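PDB 5IM2: twin-arginine translocation pathway signal from Rhodoferax ferrireducens, which probably serves as the periplasmic solute-binding protein of a TRAP transporter and holds benzoate, which copurified with it, in its pocket. Local coordinates for residues Ser61-Trp64 / Gln65-Lys69; Pro194-Gln197 / Val198-Leu202; Leu323-Gln326 / Glu327-Lys331; Trp339-Asp342 / Met343-Gly347; Asp349-Gln352 / Leu353-Thr356. All coordinates share one frame; numbering follows the deposited sequence. Where two conformers were deposited one is given.

Interaction 1: residues Ser61-Trp64 / Gln65-Lys69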
loop_
_atom_site.group_PDB
_atom_site.type_symbol
_atom_site.label_atom_id
_atom_site.label_comp_id
_atom_site.label_asym_id
_atom_site.label_seq_id
_atom_site.Cartn_x
_atom_site.Cartn_y
_atom_site.Cartn_z
ATOM N N SER A 61 -6.045 10.777 -9.539
ATOM C CA SER A 61 -5.064 10.479 -8.508
ATOM C C SER A 61 -3.690 10.272 -9.111
ATOM O O SER A 61 -3.563 9.889 -10.272
ATOM C CB SER A 61 -5.455 9.214 -7.757
ATOM O OG SER A 61 -5.450 8.099 -8.644
ATOM N N ASN A 62 -2.664 10.478 -8.271
ATOM C CA ASN A 62 -1.284 10.166 -8.633
ATOM C C ASN A 62 -1.150 8.719 -9.097
ATOM O O ASN A 62 -0.480 8.440 -10.090
ATOM C CB ASN A 62 -0.359 10.435 -7.426
ATOM C CG ASN A 62 1.059 9.938 -7.640
ATOM O OD1 ASN A 62 1.697 10.257 -8.652
ATOM N ND2 ASN A 62 1.580 9.184 -6.668
ATOM N N VAL A 63 -1.761 7.774 -8.388
ATOM C CA VAL A 63 -1.651 6.370 -8.795
ATOM C C VAL A 63 -2.226 6.145 -10.187
ATOM O O VAL A 63 -1.579 5.540 -11.052
ATOM C CB VAL A 63 -2.327 5.441 -7.781
ATOM C CG1 VAL A 63 -2.376 4.046 -8.354
ATOM C CG2 VAL A 63 -1.565 5.442 -6.478
ATOM N N TRP A 64 -3.484 6.539 -10.414
ATOM C CA TRP A 64 -4.073 6.261 -11.719
ATOM C C TRP A 64 -3.263 6.914 -12.827
ATOM O O TRP A 64 -2.936 6.270 -13.831
ATOM C CB TRP A 64 -5.518 6.734 -11.761
ATOM C CG TRP A 64 -6.263 6.406 -13.040
ATOM C CD1 TRP A 64 -6.617 7.279 -14.016
ATOM C CD2 TRP A 64 -6.824 5.137 -13.420
ATOM N NE1 TRP A 64 -7.316 6.635 -14.997
ATOM C CE2 TRP A 64 -7.462 5.319 -14.652
ATOM C CE3 TRP A 64 -6.828 3.863 -12.840
ATOM C CZ2 TRP A 64 -8.108 4.282 -15.325
ATOM C CZ3 TRP A 64 -7.473 2.838 -13.509
ATOM C CH2 TRP A 64 -8.102 3.049 -14.730
ATOM N N GLN A 65 -2.937 8.204 -12.661
ATOM C CA GLN A 65 -2.332 8.978 -13.739
ATOM C C GLN A 65 -0.890 8.562 -13.995
ATOM O O GLN A 65 -0.455 8.480 -15.154
ATOM C CB GLN A 65 -2.390 10.476 -13.412
ATOM C CG GLN A 65 -3.766 11.082 -13.340
ATOM C CD GLN A 65 -4.417 11.213 -14.679
ATOM O OE1 GLN A 65 -3.742 11.410 -15.689
ATOM N NE2 GLN A 65 -5.750 11.101 -14.709
ATOM N N ASN A 66 -0.121 8.308 -12.935
ATOM C CA ASN A 66 1.320 8.132 -13.078
ATOM C C ASN A 66 1.803 6.716 -12.868
ATOM O O ASN A 66 2.988 6.444 -13.128
ATOM C CB ASN A 66 2.058 9.038 -12.088
ATOM C CG ASN A 66 1.787 10.490 -12.338
ATOM O OD1 ASN A 66 1.774 10.945 -13.496
ATOM N ND2 ASN A 66 1.541 11.233 -11.273
ATOM N N MET A 67 0.935 5.811 -12.418
ATOM C CA MET A 67 1.288 4.401 -12.299
ATOM C C MET A 67 0.428 3.531 -13.195
ATOM O O MET A 67 0.954 2.899 -14.119
ATOM C CB MET A 67 1.173 3.955 -10.830
ATOM C CG MET A 67 2.157 4.701 -9.963
ATOM S SD MET A 67 1.794 4.672 -8.198
ATOM C CE MET A 67 1.728 2.920 -7.918
ATOM N N HIS A 68 -0.893 3.531 -12.992
ATOM C CA HIS A 68 -1.772 2.642 -13.747
ATOM C C HIS A 68 -1.805 2.972 -15.237
ATOM O O HIS A 68 -1.574 2.092 -16.070
ATOM C CB HIS A 68 -3.162 2.688 -13.150
ATOM C CG HIS A 68 -3.194 2.084 -11.791
ATOM N ND1 HIS A 68 -4.333 2.022 -11.014
ATOM C CD2 HIS A 68 -2.209 1.487 -11.080
ATOM C CE1 HIS A 68 -4.037 1.432 -9.868
ATOM N NE2 HIS A 68 -2.761 1.086 -9.889
ATOM N N LYS A 69 -2.116 4.225 -15.600
ATOM C CA LYS A 69 -2.158 4.594 -17.016
ATOM C C LYS A 69 -0.802 4.433 -17.672
ATOM O O LYS A 69 -0.707 4.037 -18.841
ATOM C CB LYS A 69 -2.647 6.031 -17.188
ATOM C CG LYS A 69 -4.165 6.172 -16.987
ATOM C CD LYS A 69 -4.633 7.591 -17.182
ATOM C CE LYS A 69 -4.549 8.022 -18.611
ATOM N NZ LYS A 69 -5.293 9.299 -18.790
HETATM O O HOH W 1 -8.282 8.465 -17.430
#
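The first turns of helix 62-78, the helix of a beta-alpha-beta unit, bring Val63 and Trp64 against His68 and Lys69. A wider pi-type turn spans 65-68. Val63 O, one turn earlier, takes two backbone donors, Met67 N at 2.9 Å and His68 N at 2.9 Å. Val63 CG1 lies over one face of the His68 ring, 3.5 Å from its centroid. Trp64 CE3 comes to the edge of the same ring, 3.6 Å from His68 ND1, and the two ring planes stand 79° apart. On Trp64, one face carries Lys69 CG, 4.0 Å from the five-membered centroid. Asn62 has its CG trans to N (chi1 171°), which carries OD1 along the helix to Asn66. Asn66 ND2 donates to Asn62 OD1 at 2.8 Å, nearly straight and in the carbonyl plane. Ser61 is the N-cap; its OG accepts from Trp64 N at 3.1 Å and is also hydrogen-bonded with Ala58 O. Trp64 and His68 face strand 49-55, while Met67 leans on helix 289-301.

Interaction 2: residues Pro194-Gln197 / Val198-Leu202. With BEZ (benzoic acid), chain B.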
loop_
_atom_site.group_PDB
_atom_site.type_symbol
_atom_site.label_atom_id
_atom_site.label_comp_id
_atom_site.label_asym_id
_atom_site.label_seq_id
_atom_site.Cartn_x
_atom_site.Cartn_y
_atom_site.Cartn_z
ATOM N N PRO A 194 -5.562 1.180 7.043
ATOM C CA PRO A 194 -5.973 0.407 5.869
ATOM C C PRO A 194 -6.058 -1.107 6.072
ATOM O O PRO A 194 -6.810 -1.769 5.349
ATOM C CB PRO A 194 -4.884 0.759 4.844
ATOM C CG PRO A 194 -3.641 1.034 5.702
ATOM C CD PRO A 194 -4.196 1.710 6.930
ATOM N N THR A 195 -5.290 -1.653 7.022
ATOM C CA THR A 195 -5.163 -3.093 7.198
ATOM C C THR A 195 -5.064 -3.418 8.690
ATOM O O THR A 195 -4.732 -2.554 9.498
ATOM C CB THR A 195 -3.917 -3.607 6.517
ATOM O OG1 THR A 195 -2.792 -3.099 7.248
ATOM C CG2 THR A 195 -3.850 -3.147 5.065
ATOM N N ARG A 196 -5.220 -4.702 9.031
ATOM C CA ARG A 196 -5.178 -5.106 10.446
ATOM C C ARG A 196 -3.815 -4.836 11.097
ATOM O O ARG A 196 -3.750 -4.545 12.293
ATOM C CB ARG A 196 -5.576 -6.580 10.584
ATOM C CG ARG A 196 -4.484 -7.572 10.272
ATOM C CD ARG A 196 -4.872 -9.008 10.635
ATOM N NE ARG A 196 -3.768 -9.929 10.360
ATOM C CZ ARG A 196 -3.549 -11.079 10.996
ATOM N NH1 ARG A 196 -4.362 -11.488 11.969
ATOM N NH2 ARG A 196 -2.503 -11.828 10.657
ATOM N N GLN A 197 -2.683 -4.940 10.372
ATOM C CA GLN A 197 -1.444 -4.638 11.081
ATOM C C GLN A 197 -1.330 -3.161 11.408
ATOM O O GLN A 197 -0.741 -2.805 12.417
ATOM C CB GLN A 197 -0.185 -5.079 10.303
ATOM C CG GLN A 197 0.103 -6.551 10.311
ATOM C CD GLN A 197 -0.084 -7.219 11.636
ATOM O OE1 GLN A 197 0.333 -6.699 12.676
ATOM N NE2 GLN A 197 -0.658 -8.406 11.608
ATOM N N VAL A 198 -1.861 -2.270 10.562
ATOM C CA VAL A 198 -1.777 -0.858 10.896
ATOM C C VAL A 198 -2.759 -0.522 12.010
ATOM O O VAL A 198 -2.448 0.277 12.904
ATOM C CB VAL A 198 -2.015 -0.009 9.637
ATOM C CG1 VAL A 198 -1.842 1.475 9.929
ATOM C CG2 VAL A 198 -1.066 -0.455 8.526
ATOM N N THR A 199 -3.951 -1.140 11.999
ATOM C CA THR A 199 -4.911 -0.863 13.081
ATOM C C THR A 199 -4.436 -1.456 14.395
ATOM O O THR A 199 -4.654 -0.851 15.458
ATOM C CB THR A 199 -6.317 -1.362 12.745
ATOM O OG1 THR A 199 -6.316 -2.767 12.510
ATOM C CG2 THR A 199 -6.903 -0.617 11.556
ATOM N N LYS A 200 -3.711 -2.579 14.343
ATOM C CA LYS A 200 -3.109 -3.110 15.568
ATOM C C LYS A 200 -2.093 -2.137 16.146
ATOM O O LYS A 200 -2.057 -1.908 17.368
ATOM C CB LYS A 200 -2.480 -4.468 15.281
ATOM C CG LYS A 200 -3.516 -5.562 15.169
ATOM C CD LYS A 200 -2.893 -6.903 14.854
ATOM C CE LYS A 200 -3.958 -7.910 14.414
ATOM N NZ LYS A 200 -5.073 -8.011 15.401
ATOM N N MET A 201 -1.244 -1.554 15.296
ATOM C CA MET A 201 -0.316 -0.539 15.781
ATOM C C MET A 201 -1.077 0.636 16.367
ATOM O O MET A 201 -0.778 1.093 17.475
ATOM C CB MET A 201 0.613 -0.088 14.647
ATOM C CG MET A 201 1.498 1.102 14.971
ATOM S SD MET A 201 0.735 2.700 14.635
ATOM C CE MET A 201 0.468 2.663 12.869
ATOM N N LEU A 202 -2.099 1.126 15.660
ATOM C CA LEU A 202 -2.824 2.279 16.187
ATOM C C LEU A 202 -3.397 1.983 17.573
ATOM O O LEU A 202 -3.416 2.858 18.447
ATOM C CB LEU A 202 -3.930 2.701 15.220
ATOM C CG LEU A 202 -3.494 3.269 13.857
ATOM C CD1 LEU A 202 -4.655 3.422 12.872
ATOM C CD2 LEU A 202 -2.791 4.593 14.019
HETATM C C BEZ B . -4.767 3.387 1.762
HETATM O O1 BEZ B . -4.264 3.773 2.857
HETATM O O2 BEZ B . -5.807 2.687 1.777
HETATM C C1 BEZ B . -4.141 3.794 0.463
HETATM C C2 BEZ B . -4.690 3.352 -0.738
HETATM C C3 BEZ B . -4.108 3.772 -1.936
HETATM C C4 BEZ B . -2.992 4.590 -1.913
HETATM C C5 BEZ B . -2.437 5.005 -0.718
HETATM C C6 BEZ B . -3.020 4.601 0.488
#
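Pro194 and Val198 make the apolar part of this contact, at the start of helix 196-205. Pro194 CD meets Val198 CG1 at 3.8 Å, and the two side chains cross at about a right angle. The other branch, Val198 CG2, packs 3.4 Å from Thr195 OG1. Along the first turn of the helix, Arg196 and Lys200 lie side by side, pointing the same way. Their aliphatic parts touch, with Arg196 CD 4.0 Å from Lys200 CE.

The backbone bonds come next. Thr195 is the N-cap residue, and its O accepts from Thr199 N at 3.0 Å. Arg196 O takes Lys200 N at 2.8 Å.

Arg196 and Thr195 send their polar ends to residues outside the two segments. Arg196 NE pairs with Glu127 and its NH2 with Asp342. The arginine CG sits between N and the carbonyl carbon (chi1 80°), and the chain is then extended from CG to NE, which carries the guanidinium to these carboxylates. Thr195 OG1 bonds Glu130.

The ligand lies beyond the proline, with Pro194 CB 3.7 Å from O1 of the benzoate. A glycine in place of Pro194 would probably leave a gap beside both the carboxylate and Val198, and free the backbone before the helix. This is a strand-to-helix turn of a beta-alpha-beta unit, whose proline lines the benzoate pocket.

Interaction 3: residues Leu323-Gln326 / Glu327-Lys331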
loop_
_atom_site.group_PDB
_atom_site.type_symbol
_atom_site.label_atom_id
_atom_site.label_comp_id
_atom_site.label_asym_id
_atom_site.label_seq_id
_atom_site.Cartn_x
_atom_site.Cartn_y
_atom_site.Cartn_z
ATOM N N LEU A 323 13.970 11.421 17.967
ATOM C CA LEU A 323 13.962 11.117 19.398
ATOM C C LEU A 323 12.569 10.735 19.881
ATOM O O LEU A 323 12.412 9.768 20.636
ATOM C CB LEU A 323 14.472 12.320 20.194
ATOM C CG LEU A 323 14.649 12.089 21.695
ATOM C CD1 LEU A 323 15.816 11.131 21.974
ATOM C CD2 LEU A 323 14.843 13.427 22.399
ATOM N N GLU A 324 11.550 11.493 19.479
ATOM C CA GLU A 324 10.180 11.099 19.791
ATOM C C GLU A 324 9.761 9.867 19.005
ATOM O O GLU A 324 8.990 9.034 19.503
ATOM C CB GLU A 324 9.221 12.256 19.510
ATOM C CG GLU A 324 7.731 11.900 19.700
ATOM C CD GLU A 324 7.365 11.499 21.130
ATOM O OE1 GLU A 324 8.114 11.834 22.066
ATOM O OE2 GLU A 324 6.315 10.841 21.314
ATOM N N ALA A 325 10.245 9.728 17.774
ATOM C CA ALA A 325 9.950 8.518 17.032
ATOM C C ALA A 325 10.298 7.294 17.863
ATOM O O ALA A 325 9.603 6.286 17.793
ATOM C CB ALA A 325 10.701 8.520 15.712
ATOM N N GLN A 326 11.333 7.389 18.702
ATOM C CA GLN A 326 11.723 6.244 19.523
ATOM C C GLN A 326 10.626 5.859 20.506
ATOM O O GLN A 326 10.471 4.675 20.823
ATOM C CB GLN A 326 13.026 6.537 20.269
ATOM C CG GLN A 326 14.264 6.366 19.410
ATOM C CD GLN A 326 14.466 4.925 18.970
ATOM O OE1 GLN A 326 14.638 4.643 17.782
ATOM N NE2 GLN A 326 14.445 4.004 19.929
ATOM N N GLU A 327 9.823 6.828 20.956
ATOM C CA GLU A 327 8.698 6.503 21.832
ATOM C C GLU A 327 7.589 5.788 21.075
ATOM O O GLU A 327 6.936 4.888 21.624
ATOM C CB GLU A 327 8.184 7.779 22.499
ATOM C CG GLU A 327 9.187 8.392 23.469
ATOM C CD GLU A 327 9.652 7.414 24.562
ATOM O OE1 GLU A 327 8.801 6.909 25.332
ATOM O OE2 GLU A 327 10.875 7.148 24.645
ATOM N N PHE A 328 7.355 6.166 19.815
ATOM C CA PHE A 328 6.444 5.389 18.976
ATOM C C PHE A 328 6.933 3.949 18.813
ATOM O O PHE A 328 6.144 3.001 18.941
ATOM C CB PHE A 328 6.262 6.068 17.618
ATOM C CG PHE A 328 5.323 7.261 17.637
ATOM C CD1 PHE A 328 5.781 8.530 17.962
ATOM C CD2 PHE A 328 3.982 7.106 17.316
ATOM C CE1 PHE A 328 4.917 9.624 17.967
ATOM C CE2 PHE A 328 3.128 8.184 17.304
ATOM C CZ PHE A 328 3.587 9.445 17.644
ATOM N N LYS A 329 8.228 3.757 18.532
ATOM C CA LYS A 329 8.720 2.390 18.313
ATOM C C LYS A 329 8.613 1.573 19.593
ATOM O O LYS A 329 8.321 0.365 19.559
ATOM C CB LYS A 329 10.176 2.384 17.827
ATOM C CG LYS A 329 10.567 3.547 16.954
ATOM C CD LYS A 329 11.945 3.388 16.316
ATOM C CE LYS A 329 12.245 4.590 15.423
ATOM N NZ LYS A 329 13.547 4.489 14.718
ATOM N N ARG A 330 8.853 2.222 20.729
ATOM C CA ARG A 330 8.740 1.559 22.019
ATOM C C ARG A 330 7.315 1.068 22.253
ATOM O O ARG A 330 7.095 -0.082 22.663
ATOM C CB ARG A 330 9.168 2.533 23.114
ATOM C CG ARG A 330 9.314 1.906 24.467
ATOM C CD ARG A 330 9.297 2.951 25.558
ATOM N NE ARG A 330 10.310 3.981 25.350
ATOM C CZ ARG A 330 11.579 3.875 25.730
ATOM N NH1 ARG A 330 12.015 2.775 26.340
ATOM N NH2 ARG A 330 12.412 4.883 25.502
ATOM N N LYS A 331 6.332 1.930 21.977
ATOM C CA LYS A 331 4.935 1.597 22.223
ATOM C C LYS A 331 4.432 0.548 21.250
ATOM O O LYS A 331 3.523 -0.221 21.581
ATOM C CB LYS A 331 4.066 2.850 22.118
ATOM C CG LYS A 331 4.100 3.754 23.340
ATOM C CD LYS A 331 2.846 4.626 23.438
ATOM C CE LYS A 331 2.819 5.396 24.756
ATOM N NZ LYS A 331 1.895 6.567 24.731
HETATM O O HOH W 2 12.907 8.816 23.091
HETATM O O HOH W 3 14.216 6.923 16.108
#
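Glu327 follows Gln326 directly in helix 322-332, its CB 3.8 Å from Glu324 OE2. Its carboxylate turns to Arg330, one turn on, in a salt bridge. Arg330 NH2 reaches Glu327 OE2 at 2.9 Å on the syn side, and the oxygen lies near the guanidinium plane. Water 2 joins Glu327 OE2 to Leu323 O. Phe328 comes next. Its CE1 lies 3.8 Å from Glu324 OE2, with the ring and carboxylate planes nearly perpendicular at 86°. Lys329 then runs extended beyond CG, past Gln326. Its NZ makes a weak bond to Gln326 OE1 at 3.3 Å, and water 3 bridges the same two atoms. The stronger partner of NZ is Gly255 O. Lys329 also makes a cation-pi contact with Phe133. A leucine in its place would probably leave Gly255 O and Gln326 OE1 without this donor and Phe133 without its cation. Arg330 N closes the turn on Gln326 O at 2.9 Å. Phe328 points into the fold, edge-to-face with Phe251 of strand 247-251 and against Leu205 of helix 196-205.

Interaction 4: residues Trp339-Asp342 / Met343-Gly347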
loop_
_atom_site.group_PDB
_atom_site.type_symbol
_atom_site.label_atom_id
_atom_site.label_comp_id
_atom_site.label_asym_id
_atom_site.label_seq_id
_atom_site.Cartn_x
_atom_site.Cartn_y
_atom_site.Cartn_z
ATOM N N TRP A 339 2.976 -10.667 15.524
ATOM C CA TRP A 339 2.883 -11.170 14.158
ATOM C C TRP A 339 3.676 -12.469 13.997
ATOM O O TRP A 339 3.202 -13.421 13.362
ATOM C CB TRP A 339 3.371 -10.084 13.192
ATOM C CG TRP A 339 3.310 -10.501 11.748
ATOM C CD1 TRP A 339 2.239 -10.395 10.923
ATOM C CD2 TRP A 339 4.354 -11.119 10.976
ATOM N NE1 TRP A 339 2.534 -10.923 9.688
ATOM C CE2 TRP A 339 3.822 -11.373 9.687
ATOM C CE3 TRP A 339 5.680 -11.499 11.251
ATOM C CZ2 TRP A 339 4.569 -11.988 8.667
ATOM C CZ3 TRP A 339 6.417 -12.108 10.245
ATOM C CH2 TRP A 339 5.844 -12.348 8.958
ATOM N N VAL A 340 4.887 -12.522 14.563
ATOM C CA VAL A 340 5.677 -13.750 14.513
ATOM C C VAL A 340 4.911 -14.893 15.153
ATOM O O VAL A 340 4.843 -16.008 14.615
ATOM C CB VAL A 340 7.043 -13.515 15.180
ATOM C CG1 VAL A 340 7.735 -14.859 15.537
ATOM C CG2 VAL A 340 7.909 -12.670 14.252
ATOM N N GLU A 341 4.293 -14.630 16.300
ATOM C CA GLU A 341 3.532 -15.672 16.979
ATOM C C GLU A 341 2.330 -16.116 16.142
ATOM O O GLU A 341 2.032 -17.318 16.055
ATOM C CB GLU A 341 3.116 -15.144 18.346
ATOM C CG GLU A 341 2.525 -16.170 19.283
ATOM C CD GLU A 341 2.433 -15.664 20.713
ATOM O OE1 GLU A 341 2.693 -14.459 20.930
ATOM O OE2 GLU A 341 2.110 -16.466 21.620
ATOM N N ASP A 342 1.633 -15.167 15.507
ATOM C CA ASP A 342 0.513 -15.508 14.627
ATOM C C ASP A 342 0.968 -16.349 13.437
ATOM O O ASP A 342 0.252 -17.275 13.019
ATOM C CB ASP A 342 -0.187 -14.240 14.138
ATOM C CG ASP A 342 -1.433 -14.543 13.364
ATOM O OD1 ASP A 342 -2.215 -15.405 13.826
ATOM O OD2 ASP A 342 -1.645 -13.939 12.295
ATOM N N MET A 343 2.134 -16.027 12.853
ATOM C CA MET A 343 2.636 -16.831 11.734
ATOM C C MET A 343 2.971 -18.248 12.199
ATOM O O MET A 343 2.683 -19.226 11.501
ATOM C CB MET A 343 3.865 -16.181 11.101
ATOM C CG MET A 343 3.607 -14.817 10.402
ATOM S SD MET A 343 2.220 -14.774 9.238
ATOM C CE MET A 343 1.033 -13.972 10.314
ATOM N N ASN A 344 3.599 -18.381 13.364
ATOM C CA ASN A 344 3.910 -19.710 13.870
ATOM C C ASN A 344 2.639 -20.532 14.054
ATOM O O ASN A 344 2.607 -21.729 13.734
ATOM C CB ASN A 344 4.650 -19.618 15.207
ATOM C CG ASN A 344 6.055 -19.059 15.081
ATOM O OD1 ASN A 344 6.669 -19.076 14.008
ATOM N ND2 ASN A 344 6.575 -18.564 16.197
ATOM N N GLN A 345 1.585 -19.920 14.608
ATOM C CA GLN A 345 0.330 -20.637 14.772
ATOM C C GLN A 345 -0.297 -21.022 13.436
ATOM O O GLN A 345 -1.095 -21.966 13.391
ATOM C CB GLN A 345 -0.651 -19.790 15.582
ATOM C CG GLN A 345 -0.364 -19.805 17.066
ATOM C CD GLN A 345 -0.684 -18.489 17.749
ATOM O OE1 GLN A 345 -1.438 -17.664 17.226
ATOM N NE2 GLN A 345 -0.105 -18.287 18.930
ATOM N N ARG A 346 0.018 -20.297 12.362
ATOM C CA ARG A 346 -0.475 -20.627 11.030
ATOM C C ARG A 346 0.381 -21.675 10.329
ATOM O O ARG A 346 0.083 -22.029 9.184
ATOM C CB ARG A 346 -0.564 -19.360 10.188
ATOM C CG ARG A 346 -1.616 -18.427 10.684
ATOM C CD ARG A 346 -1.533 -17.139 9.914
ATOM N NE ARG A 346 -2.504 -16.142 10.334
ATOM C CZ ARG A 346 -3.697 -15.965 9.781
ATOM N NH1 ARG A 346 -4.099 -16.717 8.764
ATOM N NH2 ARG A 346 -4.490 -15.016 10.246
ATOM N N GLY A 347 1.404 -22.199 11.004
ATOM C CA GLY A 347 2.269 -23.224 10.457
ATOM C C GLY A 347 3.448 -22.696 9.687
ATOM O O GLY A 347 4.167 -23.487 9.064
HETATM O O HOH W 4 -4.782 -14.088 12.923
#
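The last turns of helix 334-345 bond in the i to i+4 pattern, Met343 N to Trp339 O at 2.9 Å, and the helix ends in a Schellman motif at Gly347, whose positive phi suits glycine. Met343 folds over one face of the Trp339 indole. Its CG sits 3.5 Å from the centroid of the six-membered ring, close to the ring normal. Met343 SD lies oblique to the same ring, 4.3 Å from its centroid, a Met-aromatic contact. The methionine chain bends at chi2 (-50°), and this curls the thioether back along the indole. The methyl CE ends 3.5 Å from Trp339 NE1.

Next to the methionine methyl, Arg346 NE donates to Asp342 OD2 at 3.1 Å in a salt bridge. The bond is fairly straight at 165°. It meets OD2 from above the carboxylate plane, and the two flat groups stand 87° apart. Water 4 donates to Asp342 OD1 at 3.0 Å and accepts from Arg346 NH2, a second link between the pair. Arg196 of helix 196-205 also pairs with Asp342 OD2. Two arginines thus share one carboxylate oxygen, which would probably favour the charged form of Asp342 and hold it against turning.

Interaction 5: residues Asp349-Gln352 / Leu353-Thr356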
loop_
_atom_site.group_PDB
_atom_site.type_symbol
_atom_site.label_atom_id
_atom_site.label_comp_id
_atom_site.label_asym_id
_atom_site.label_seq_id
_atom_site.Cartn_x
_atom_site.Cartn_y
_atom_site.Cartn_z
ATOM N N ASP A 349 7.071 -20.190 9.434
ATOM C CA ASP A 349 8.279 -19.955 10.234
ATOM C C ASP A 349 8.414 -18.453 10.456
ATOM O O ASP A 349 9.108 -17.757 9.725
ATOM C CB ASP A 349 9.501 -20.528 9.527
ATOM C CG ASP A 349 10.754 -20.469 10.376
ATOM O OD1 ASP A 349 10.757 -19.764 11.427
ATOM O OD2 ASP A 349 11.737 -21.133 9.975
ATOM N N GLY A 350 7.713 -17.953 11.479
ATOM C CA GLY A 350 7.520 -16.514 11.598
ATOM C C GLY A 350 8.822 -15.768 11.834
ATOM O O GLY A 350 9.058 -14.698 11.265
ATOM N N ARG A 351 9.682 -16.326 12.677
ATOM C CA ARG A 351 11.006 -15.752 12.901
ATOM C C ARG A 351 11.816 -15.688 11.615
ATOM O O ARG A 351 12.459 -14.670 11.334
ATOM C CB ARG A 351 11.745 -16.593 13.954
ATOM C CG ARG A 351 13.176 -16.155 14.223
ATOM C CD ARG A 351 13.230 -14.683 14.573
ATOM N NE ARG A 351 12.194 -14.321 15.541
ATOM C CZ ARG A 351 11.790 -13.077 15.784
ATOM N NH1 ARG A 351 12.328 -12.060 15.126
ATOM N NH2 ARG A 351 10.841 -12.849 16.685
ATOM N N GLN A 352 11.784 -16.758 10.801
ATOM C CA GLN A 352 12.504 -16.714 9.530
ATOM C C GLN A 352 11.935 -15.638 8.622
ATOM O O GLN A 352 12.690 -14.933 7.948
ATOM C CB GLN A 352 12.461 -18.070 8.827
ATOM C CG GLN A 352 13.244 -18.126 7.498
ATOM C CD GLN A 352 14.727 -17.939 7.691
ATOM O OE1 GLN A 352 15.383 -18.713 8.415
ATOM N NE2 GLN A 352 15.278 -16.893 7.054
ATOM N N LEU A 353 10.601 -15.498 8.572
ATOM C CA LEU A 353 10.018 -14.530 7.646
ATOM C C LEU A 353 10.425 -13.106 8.001
ATOM O O LEU A 353 10.711 -12.285 7.118
ATOM C CB LEU A 353 8.498 -14.663 7.634
ATOM C CG LEU A 353 7.978 -15.989 7.047
ATOM C CD1 LEU A 353 6.513 -16.074 7.317
ATOM C CD2 LEU A 353 8.274 -16.136 5.509
ATOM N N LEU A 354 10.444 -12.787 9.291
ATOM C CA LEU A 354 10.796 -11.430 9.695
ATOM C C LEU A 354 12.279 -11.155 9.473
ATOM O O LEU A 354 12.657 -10.060 9.023
ATOM C CB LEU A 354 10.411 -11.214 11.150
ATOM C CG LEU A 354 10.795 -9.860 11.758
ATOM C CD1 LEU A 354 10.080 -8.725 11.068
ATOM C CD2 LEU A 354 10.479 -9.837 13.237
ATOM N N THR A 355 13.117 -12.147 9.770
ATOM C CA THR A 355 14.555 -12.066 9.523
ATOM C C THR A 355 14.836 -11.848 8.039
ATOM O O THR A 355 15.628 -10.965 7.659
ATOM C CB THR A 355 15.227 -13.344 10.057
ATOM O OG1 THR A 355 15.019 -13.426 11.467
ATOM C CG2 THR A 355 16.720 -13.353 9.816
ATOM N N THR A 356 14.169 -12.620 7.182
ATOM C CA THR A 356 14.378 -12.453 5.757
ATOM C C THR A 356 13.916 -11.069 5.319
ATOM O O THR A 356 14.608 -10.407 4.531
ATOM C CB THR A 356 13.651 -13.578 5.004
ATOM O OG1 THR A 356 14.328 -14.840 5.237
ATOM C CG2 THR A 356 13.553 -13.322 3.537
HETATM O O HOH W 5 14.381 -10.946 13.265
#
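Gln352, Leu353 and Arg351 carry most of this contact in the capped first turns of helix 350-367. Asp349 is the N-cap, and its OD1 accepts from Gln352 N at 3.2 Å, from well above the carboxylate plane. Gln352 reaches forward to Thr356. Its CG is trans to N (chi1 -178°) and the chain then bends at chi2, which swings the amide along the helix. NE2 donates to Thr356 OG1 at 2.9 Å, and OG1 lies in the amide plane.

Leu353 is buried. Its CG sits 3.4 Å from Asp349 O, the acceptor of its own N. The side chain also packs outside the segments, on Trp339 of helix 334-345 and on Tyr148 and Met152 of helix 138-152.

Arg351 bends twice, at chi2 and chi3, and runs beside Leu354 in the same direction. Arg351 NH1 touches Leu354 CD2 at 3.5 Å. Leu354 also rests on Val340 of helix 334-345. Arg351 CD lies 3.8 Å from Thr355 OG1, and the two side chains cross at about a right angle.

Arg351 O is gripped twice by one residue. Thr355 N and Thr355 OG1 reach it from opposite faces of its plane, OG1 at 2.8 Å. Water 5 donates to Thr355 OG1 and accepts from Arg351 NH1 at 3.0 Å.

Interactions 1 and 2 lie on opposite sides of the chain's centre, their centres about 25 Å apart, and both approach the benzoate. Pro194 of interaction 2 lines the pocket, and the Val63 side chain of interaction 1 comes within about 5 Å of the ligand. Interaction 2 is joined directly to interaction 4 by a salt bridge, Arg196 NH2 to Asp342 OD2 at 2.8 Å. Interactions 4 and 5 sit on consecutive helices with centres about 10 Å apart. Trp339 CH2 packs on Leu353 CB at 3.8 Å, and Asn344 OD1 probably accepts from Gly350 N. Interaction 3 touches none of the others; its nearest atoms stay about 6 Å from interaction 2.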